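Local coordinates for protein transcription anti-terminator antagonist UpxZ (Bacteroides uniformis ATCC 8492, PDB 4EPZ) that probably antagonises transcription anti-termination, and so is likely to regulate capsular polysaccharide synthesis, in a Bacteroides gut bacterium, at residues L64-G69 with Q85-R90; L107-Y112 with R148-N153; L10-M15 with T43-L48. One frame throughout, in Å; residues are numbered along the deposited sequence. Where two conformers were deposited one is given.

Contact 1. Residues L64-G69 with Q85-R90; sequences LALLMG and QVILDR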
# COMPACT_ATOMS: atom_id res chain seq x y z
N LEU A 64 -1.41 -5.33 -2.95
CA LEU A 64 -1.14 -3.90 -2.88
C LEU A 64 -2.45 -3.11 -2.83
O LEU A 64 -2.58 -2.22 -1.98
CB LEU A 64 -0.29 -3.43 -4.05
CG LEU A 64 0.03 -1.92 -4.04
CD1 LEU A 64 0.84 -1.53 -2.79
CD2 LEU A 64 0.75 -1.50 -5.32
N ALA A 65 -3.43 -3.47 -3.69
CA ALA A 65 -4.73 -2.78 -3.66
C ALA A 65 -5.39 -2.87 -2.26
O ALA A 65 -5.92 -1.88 -1.77
CB ALA A 65 -5.67 -3.37 -4.71
N LEU A 66 -5.33 -4.05 -1.65
CA LEU A 66 -5.97 -4.29 -0.34
C LEU A 66 -5.31 -3.52 0.76
O LEU A 66 -6.01 -2.92 1.58
CB LEU A 66 -5.99 -5.78 -0.02
CG LEU A 66 -6.93 -6.61 -0.89
CD1 LEU A 66 -6.65 -8.11 -0.68
CD2 LEU A 66 -8.42 -6.25 -0.59
N LEU A 67 -3.96 -3.50 0.77
CA LEU A 67 -3.22 -2.77 1.81
C LEU A 67 -3.46 -1.27 1.68
O LEU A 67 -3.67 -0.57 2.68
CB LEU A 67 -1.71 -3.08 1.74
CG LEU A 67 -0.91 -3.01 3.03
CD1 LEU A 67 -1.66 -3.66 4.21
CD2 LEU A 67 0.48 -3.65 2.81
N MSE A 68 -3.39 -0.78 0.44
CA MSE A 68 -3.66 0.63 0.15
C MSE A 68 -5.11 1.01 0.52
O MSE A 68 -5.32 2.04 1.18
CB MSE A 68 -3.38 0.95 -1.32
CG MSE A 68 -1.91 0.88 -1.63
SE MSE A 68 -1.56 1.46 -3.44
CE MSE A 68 -2.09 3.32 -3.29
N GLY A 69 -6.07 0.16 0.14
CA GLY A 69 -7.50 0.36 0.38
C GLY A 69 -7.82 0.47 1.85
O GLY A 69 -8.40 1.47 2.29
N GLN A 85 -3.09 -7.94 8.54
CA GLN A 85 -2.07 -8.96 8.81
C GLN A 85 -2.23 -10.13 7.88
O GLN A 85 -1.22 -10.67 7.42
CB GLN A 85 -2.10 -9.41 10.27
CG GLN A 85 -1.70 -8.21 11.17
CD GLN A 85 -1.10 -8.75 12.42
OE1 GLN A 85 -1.71 -9.56 13.10
NE2 GLN A 85 0.14 -8.41 12.67
N VAL A 86 -3.49 -10.52 7.53
CA VAL A 86 -3.68 -11.57 6.51
C VAL A 86 -2.99 -11.14 5.18
O VAL A 86 -2.31 -11.94 4.54
CB VAL A 86 -5.19 -11.87 6.31
CG1 VAL A 86 -5.42 -12.85 5.14
CG2 VAL A 86 -5.83 -12.39 7.61
N ILE A 87 -3.17 -9.88 4.78
CA ILE A 87 -2.60 -9.35 3.54
C ILE A 87 -1.09 -9.31 3.62
O ILE A 87 -0.40 -9.73 2.67
CB ILE A 87 -3.20 -7.94 3.27
CG1 ILE A 87 -4.71 -8.06 3.02
CG2 ILE A 87 -2.50 -7.32 2.06
CD1 ILE A 87 -5.44 -6.72 3.35
N LEU A 88 -0.55 -8.83 4.75
CA LEU A 88 0.89 -8.82 4.93
C LEU A 88 1.49 -10.23 4.80
O LEU A 88 2.52 -10.40 4.13
CB LEU A 88 1.26 -8.23 6.28
CG LEU A 88 1.08 -6.74 6.38
CD1 LEU A 88 1.02 -6.32 7.85
CD2 LEU A 88 2.19 -5.96 5.61
N ASP A 89 0.82 -11.22 5.37
CA ASP A 89 1.30 -12.61 5.28
C ASP A 89 1.32 -13.07 3.82
O ASP A 89 2.31 -13.67 3.36
CB ASP A 89 0.40 -13.52 6.14
CG ASP A 89 0.91 -14.92 6.21
OD1 ASP A 89 1.99 -15.13 6.80
OD2 ASP A 89 0.21 -15.82 5.72
N ARG A 90 0.28 -12.71 3.06
CA ARG A 90 0.24 -13.04 1.63
C ARG A 90 1.40 -12.36 0.88
O ARG A 90 1.98 -12.96 -0.04
CB ARG A 90 -1.11 -12.65 1.04
CG ARG A 90 -2.25 -13.58 1.50
CD ARG A 90 -3.60 -12.94 1.18
NE ARG A 90 -3.76 -12.69 -0.25
CZ ARG A 90 -4.84 -12.14 -0.80
NH1 ARG A 90 -5.88 -11.81 -0.05
NH2 ARG A 90 -4.89 -11.93 -2.11
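Arg-90 lays its guanidinium obliquely against a methyl of Leu-66, NH1 standing 3.8 Å from Leu-66 CD1, while NE of the same group forms a salt bridge with OE2 of Glu-59. Glu-59 and Leu-66 both belong to helix 56-72, so one helix supplies the countercharge and the greasy neighbour together. The arginine chain bends at chi3 (59°), which turns NE out of line with the rest of the chain. No hydrogen bond passes between 64-69 and 85-90, and the remainder of the contact is apolar. Ile-87 makes most of the apolar contact. Its CG1 lies anti to the carbonyl carbon (chi1 -65°), and CD1, set by chi2, meets Leu-66 CB at 3.5 Å. The other branch, CG2, serves the next residue along, lying 4.3 Å from the backbone N of Leu-67 and equally near its CD1. One isoleucine thus straddles two consecutive leucines. Beside it Leu-67 and Leu-88 meet at about a right angle, methyl to methyl, CD2 of Leu-67 being 4.0 Å from CD2 of Leu-88. The helices run roughly antiparallel, at 149°, with segment axes 9.8 Å apart, and the pair illustrates how branched side chains can join two helices without polar links. Helix 32-49 packs against both segments, through Leu-48 on Leu-66 and Phe-49 on Ile-87. Helix 102-115 reaches Leu-64 and Leu-88, and helix 5-20 meets Ala-65 and Met-68, so helix 56-72 is packed among four others.

Contact 2. Residues L107-Y112 with R148-N153; sequences LLTWGY and RNFEEN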
# COMPACT_ATOMS: atom_id res chain seq x y z
N LEU A 107 4.98 -2.45 -2.70
CA LEU A 107 4.68 -3.49 -1.70
C LEU A 107 5.70 -3.42 -0.55
O LEU A 107 5.35 -3.58 0.63
CB LEU A 107 4.70 -4.87 -2.34
CG LEU A 107 3.48 -5.23 -3.17
CD1 LEU A 107 3.80 -6.48 -4.03
CD2 LEU A 107 2.27 -5.56 -2.27
N LEU A 108 6.98 -3.24 -0.90
CA LEU A 108 8.01 -3.12 0.16
C LEU A 108 7.74 -1.92 1.04
O LEU A 108 7.86 -2.05 2.26
CB LEU A 108 9.42 -2.99 -0.42
CG LEU A 108 10.02 -4.21 -1.14
CD1 LEU A 108 11.14 -3.75 -2.07
CD2 LEU A 108 10.55 -5.24 -0.10
N THR A 109 7.31 -0.78 0.45
CA THR A 109 7.10 0.45 1.21
C THR A 109 5.86 0.30 2.10
O THR A 109 5.92 0.61 3.30
CB THR A 109 7.02 1.64 0.25
OG1 THR A 109 8.24 1.68 -0.46
CG2 THR A 109 6.79 2.94 0.99
N TRP A 110 4.73 -0.10 1.52
CA TRP A 110 3.51 -0.31 2.31
C TRP A 110 3.69 -1.41 3.36
O TRP A 110 3.20 -1.27 4.48
CB TRP A 110 2.33 -0.63 1.40
CG TRP A 110 1.78 0.63 0.82
CD1 TRP A 110 2.05 1.16 -0.40
CD2 TRP A 110 1.05 1.64 1.54
NE1 TRP A 110 1.44 2.39 -0.54
CE2 TRP A 110 0.83 2.72 0.65
CE3 TRP A 110 0.49 1.70 2.83
CZ2 TRP A 110 0.10 3.86 1.01
CZ3 TRP A 110 -0.24 2.83 3.19
CH2 TRP A 110 -0.40 3.90 2.30
N GLY A 111 4.39 -2.49 3.00
CA GLY A 111 4.65 -3.57 3.96
C GLY A 111 5.51 -3.08 5.11
O GLY A 111 5.20 -3.34 6.29
N TYR A 112 6.53 -2.26 4.81
CA TYR A 112 7.35 -1.66 5.88
C TYR A 112 6.49 -0.76 6.78
O TYR A 112 6.65 -0.75 8.01
CB TYR A 112 8.50 -0.83 5.25
CG TYR A 112 9.25 0.04 6.24
CD1 TYR A 112 10.17 -0.52 7.12
CD2 TYR A 112 9.03 1.41 6.29
CE1 TYR A 112 10.86 0.28 8.03
CE2 TYR A 112 9.68 2.21 7.22
CZ TYR A 112 10.62 1.64 8.07
OH TYR A 112 11.31 2.44 8.95
N ARG A 148 10.13 7.69 2.98
CA ARG A 148 10.80 8.58 3.92
C ARG A 148 9.85 9.01 5.05
O ARG A 148 10.26 9.03 6.21
CB ARG A 148 11.38 9.80 3.21
CG ARG A 148 12.31 10.61 4.13
CD ARG A 148 12.72 11.93 3.55
NE ARG A 148 11.57 12.81 3.28
CZ ARG A 148 11.09 13.06 2.06
NH1 ARG A 148 11.65 12.50 0.99
NH2 ARG A 148 10.04 13.85 1.90
N ASN A 149 8.57 9.33 4.72
CA ASN A 149 7.59 9.75 5.72
C ASN A 149 7.31 8.60 6.71
O ASN A 149 7.22 8.86 7.91
CB ASN A 149 6.33 10.25 5.06
CG ASN A 149 6.47 11.65 4.49
OD1 ASN A 149 7.17 12.51 5.05
ND2 ASN A 149 5.79 11.94 3.40
N PHE A 150 7.21 7.34 6.22
CA PHE A 150 7.00 6.21 7.14
C PHE A 150 8.21 6.05 8.08
O PHE A 150 8.04 5.81 9.28
CB PHE A 150 6.75 4.91 6.35
CG PHE A 150 5.40 4.86 5.66
CD1 PHE A 150 4.24 5.21 6.34
CD2 PHE A 150 5.29 4.36 4.36
CE1 PHE A 150 2.99 5.15 5.70
CE2 PHE A 150 4.04 4.28 3.73
CZ PHE A 150 2.90 4.67 4.41
N GLU A 151 9.42 6.21 7.55
CA GLU A 151 10.64 6.06 8.35
C GLU A 151 10.69 7.14 9.44
O GLU A 151 10.96 6.82 10.61
CB GLU A 151 11.89 6.14 7.47
CG GLU A 151 12.10 4.93 6.57
CD GLU A 151 13.24 5.09 5.59
OE1 GLU A 151 13.72 6.23 5.39
OE2 GLU A 151 13.69 4.06 5.05
N GLU A 152 10.41 8.39 9.08
CA GLU A 152 10.47 9.53 10.01
C GLU A 152 9.34 9.55 11.05
O GLU A 152 9.45 10.24 12.08
CB GLU A 152 10.43 10.82 9.21
CG GLU A 152 11.70 11.04 8.40
CD GLU A 152 11.73 12.34 7.62
OE1 GLU A 152 10.72 13.08 7.66
OE2 GLU A 152 12.76 12.61 6.97
N ASN A 153 8.22 8.86 10.78
CA ASN A 153 7.06 8.91 11.68
C ASN A 153 6.77 7.57 12.35
O ASN A 153 5.63 7.31 12.77
CB ASN A 153 5.84 9.38 10.90
CG ASN A 153 6.00 10.81 10.48
OD1 ASN A 153 6.27 11.69 11.30
ND2 ASN A 153 5.91 11.06 9.20
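Thr-109 is the first residue of 107-112 to reach the facing helix, pressing its methyl CG2 to the edge of the Phe-150 ring, 4.0 Å from CD2 of Phe-150 and near the ring plane. Its hydroxyl is occupied within its own helix, OG1 being hydrogen-bonded to the carbonyl oxygen of Met-105, and CG2, anti to the backbone N, is the branch that meets Phe-150. At Trp-110 the CB points away from the partner helix, yet the indole still presents one face to it. CZ of Phe-150 stands over that face toward the rim, 3.8 Å from CZ3 of Trp-110. The result is a T-shaped (edge-to-face) stack in which the phenylalanine supplies the edge: its ring and the six-membered ring of Trp-110 have centroids 5.3 Å apart and planes inclined at 68°. Tyr-112 follows. Its ring edge runs past Phe-150, CE2 of Tyr-112 lying 4.1 Å from CB of Phe-150, and its OH is 3.5 Å from CG of Glu-151. That glutamate directs its polar end to another partner, OE2 being hydrogen-bonded to NE2 of His-125. Tyr-116 adds a further edge-to-face contact with Tyr-112 and a hydrogen bond from its hydroxyl to Phe-150 O. Phe-150 is therefore wedged among threonine, tryptophan and tyrosine. The segment axes are 10.1 Å apart and inclined at only 21°, an aromatic pairing of near-parallel, non-consecutive helices in an all-alpha fold, with helix 118-129 in the connection between them.

Contact 3. Residues L10-M15 with T43-L48; sequences LELQRM and TRSDSL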
# COMPACT_ATOMS: atom_id res chain seq x y z
N LEU A 10 -6.56 -2.78 -9.83
CA LEU A 10 -5.96 -1.54 -10.30
C LEU A 10 -6.87 -0.36 -10.00
O LEU A 10 -6.36 0.70 -9.67
CB LEU A 10 -5.59 -1.61 -11.79
CG LEU A 10 -4.59 -2.74 -12.16
CD1 LEU A 10 -4.47 -2.87 -13.68
CD2 LEU A 10 -3.21 -2.55 -11.47
N GLU A 11 -8.22 -0.56 -10.10
CA GLU A 11 -9.21 0.48 -9.80
C GLU A 11 -9.10 0.88 -8.33
O GLU A 11 -9.03 2.06 -8.03
CB GLU A 11 -10.63 -0.00 -10.10
CG GLU A 11 -11.08 0.15 -11.54
CD GLU A 11 -12.39 -0.54 -11.89
OE1 GLU A 11 -13.15 -0.92 -10.97
OE2 GLU A 11 -12.65 -0.69 -13.11
N LEU A 12 -9.01 -0.13 -7.44
CA LEU A 12 -8.86 0.09 -6.01
C LEU A 12 -7.53 0.80 -5.71
O LEU A 12 -7.53 1.72 -4.90
CB LEU A 12 -8.94 -1.22 -5.21
CG LEU A 12 -8.90 -1.06 -3.68
CD1 LEU A 12 -9.96 -0.02 -3.15
CD2 LEU A 12 -9.11 -2.42 -2.98
N GLN A 13 -6.41 0.39 -6.34
CA GLN A 13 -5.13 1.10 -6.11
C GLN A 13 -5.26 2.60 -6.44
O GLN A 13 -4.79 3.43 -5.67
CB GLN A 13 -4.02 0.52 -6.99
CG GLN A 13 -3.49 -0.80 -6.48
CD GLN A 13 -2.51 -1.38 -7.46
OE1 GLN A 13 -1.85 -0.68 -8.23
NE2 GLN A 13 -2.40 -2.69 -7.47
N ARG A 14 -5.91 2.89 -7.60
CA ARG A 14 -6.11 4.25 -8.08
C ARG A 14 -6.99 5.05 -7.09
O ARG A 14 -6.63 6.17 -6.70
CB ARG A 14 -6.75 4.21 -9.47
CG ARG A 14 -5.80 4.63 -10.59
CD ARG A 14 -5.99 3.89 -11.91
NE ARG A 14 -7.38 3.70 -12.33
CZ ARG A 14 -7.84 2.57 -12.87
NH1 ARG A 14 -7.03 1.53 -13.03
NH2 ARG A 14 -9.10 2.47 -13.24
N MSE A 15 -8.12 4.47 -6.68
CA MSE A 15 -9.07 5.13 -5.78
C MSE A 15 -8.47 5.37 -4.41
O MSE A 15 -8.67 6.45 -3.84
CB MSE A 15 -10.37 4.35 -5.67
CG MSE A 15 -11.50 5.21 -5.17
SE MSE A 15 -13.15 4.26 -5.19
CE MSE A 15 -13.65 4.59 -7.11
N THR A 43 -15.77 -0.72 0.71
CA THR A 43 -16.60 -1.71 0.02
C THR A 43 -15.77 -2.51 -0.97
O THR A 43 -15.86 -3.74 -0.97
CB THR A 43 -17.80 -1.03 -0.64
OG1 THR A 43 -18.54 -0.37 0.40
CG2 THR A 43 -18.70 -2.01 -1.40
N ARG A 44 -14.99 -1.82 -1.81
CA ARG A 44 -14.12 -2.45 -2.81
C ARG A 44 -13.04 -3.33 -2.16
O ARG A 44 -12.77 -4.43 -2.64
CB ARG A 44 -13.48 -1.41 -3.72
CG ARG A 44 -14.48 -0.79 -4.72
CD ARG A 44 -13.77 0.27 -5.52
NE ARG A 44 -14.59 0.79 -6.62
CZ ARG A 44 -14.47 0.42 -7.90
NH1 ARG A 44 -13.60 -0.52 -8.25
NH2 ARG A 44 -15.21 1.00 -8.83
N SER A 45 -12.44 -2.86 -1.07
CA SER A 45 -11.43 -3.63 -0.34
C SER A 45 -12.07 -4.90 0.23
O SER A 45 -11.55 -5.99 0.01
CB SER A 45 -10.82 -2.78 0.77
OG SER A 45 -10.18 -1.64 0.22
N ASP A 46 -13.25 -4.76 0.87
CA ASP A 46 -13.96 -5.91 1.43
C ASP A 46 -14.32 -6.92 0.34
O ASP A 46 -14.14 -8.12 0.55
CB ASP A 46 -15.21 -5.46 2.20
CG ASP A 46 -14.90 -4.92 3.58
OD1 ASP A 46 -13.76 -5.16 4.09
OD2 ASP A 46 -15.80 -4.29 4.19
N SER A 47 -14.79 -6.45 -0.84
CA SER A 47 -15.16 -7.36 -1.92
C SER A 47 -13.94 -8.15 -2.44
O SER A 47 -14.06 -9.35 -2.71
CB SER A 47 -15.82 -6.57 -3.06
OG SER A 47 -16.15 -7.43 -4.14
N LEU A 48 -12.78 -7.50 -2.57
CA LEU A 48 -11.59 -8.14 -3.10
C LEU A 48 -10.82 -9.00 -2.08
O LEU A 48 -10.06 -9.88 -2.47
CB LEU A 48 -10.65 -7.04 -3.62
CG LEU A 48 -10.94 -6.52 -5.04
CD1 LEU A 48 -10.05 -5.32 -5.37
CD2 LEU A 48 -10.70 -7.61 -6.12
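Arg-44 can be followed outward from CB, which lies 3.8 Å from CD1 of Leu-12. The chain then runs extended, with CD anti to CA (chi2 178°), and CD and NE pass Met-15 at about a right angle; this approach to the selenium and CE is less certain, because Met-15 was modelled in two conformers. NE also forms a salt bridge with OE2 of Glu-40, one turn back on the same helix. At the tip NH1 donates to OE1 of Glu-11 over 2.8 Å, at an N-H...O angle of 166°. OE1 receives it with its anti lone pair and lies in the guanidinium plane, although the carboxylate is turned 73° from that plane. An alanine in place of Arg-44 would keep the CB contact with Leu-12 but would probably leave Glu-11 and Glu-40 without the positive charge they share. Deeper in, Leu-12 reaches past the arginine, its CD2 lying 3.5 Å from OG of Ser-45, itself hydrogen-bonded to Val-41 O in its own helix, and 3.9 Å from CD1 of Leu-48. The two helices run roughly antiparallel, and helix 56-72 packs against both: Ala-65 meets Gln-13, Leu-66 meets Leu-48, and Tyr-70 meets Ser-45.

From the N terminus, contact 3 closes first, bringing helix 32-49 back to helix 5-20 across a 27-residue connection that includes the unmodelled residues 23-28. Contact 1 then closes a shorter connection of 15 residues between helices 56-72 and 80-92, and contact 2 spans 35 residues to join helix 102-115 to helix 138-152. The three are in series: none nests within or crosses another. Contact 1 is nevertheless the physical middle. Leu-66 CD2 packs on the carbonyl oxygen of Ser-45 in contact 3, and Leu-67 CD2 on CB of Trp-110 in contact 2. Contacts 2 and 3 lie on opposite sides of the chain's centre, their nearest atoms about 8 Å apart.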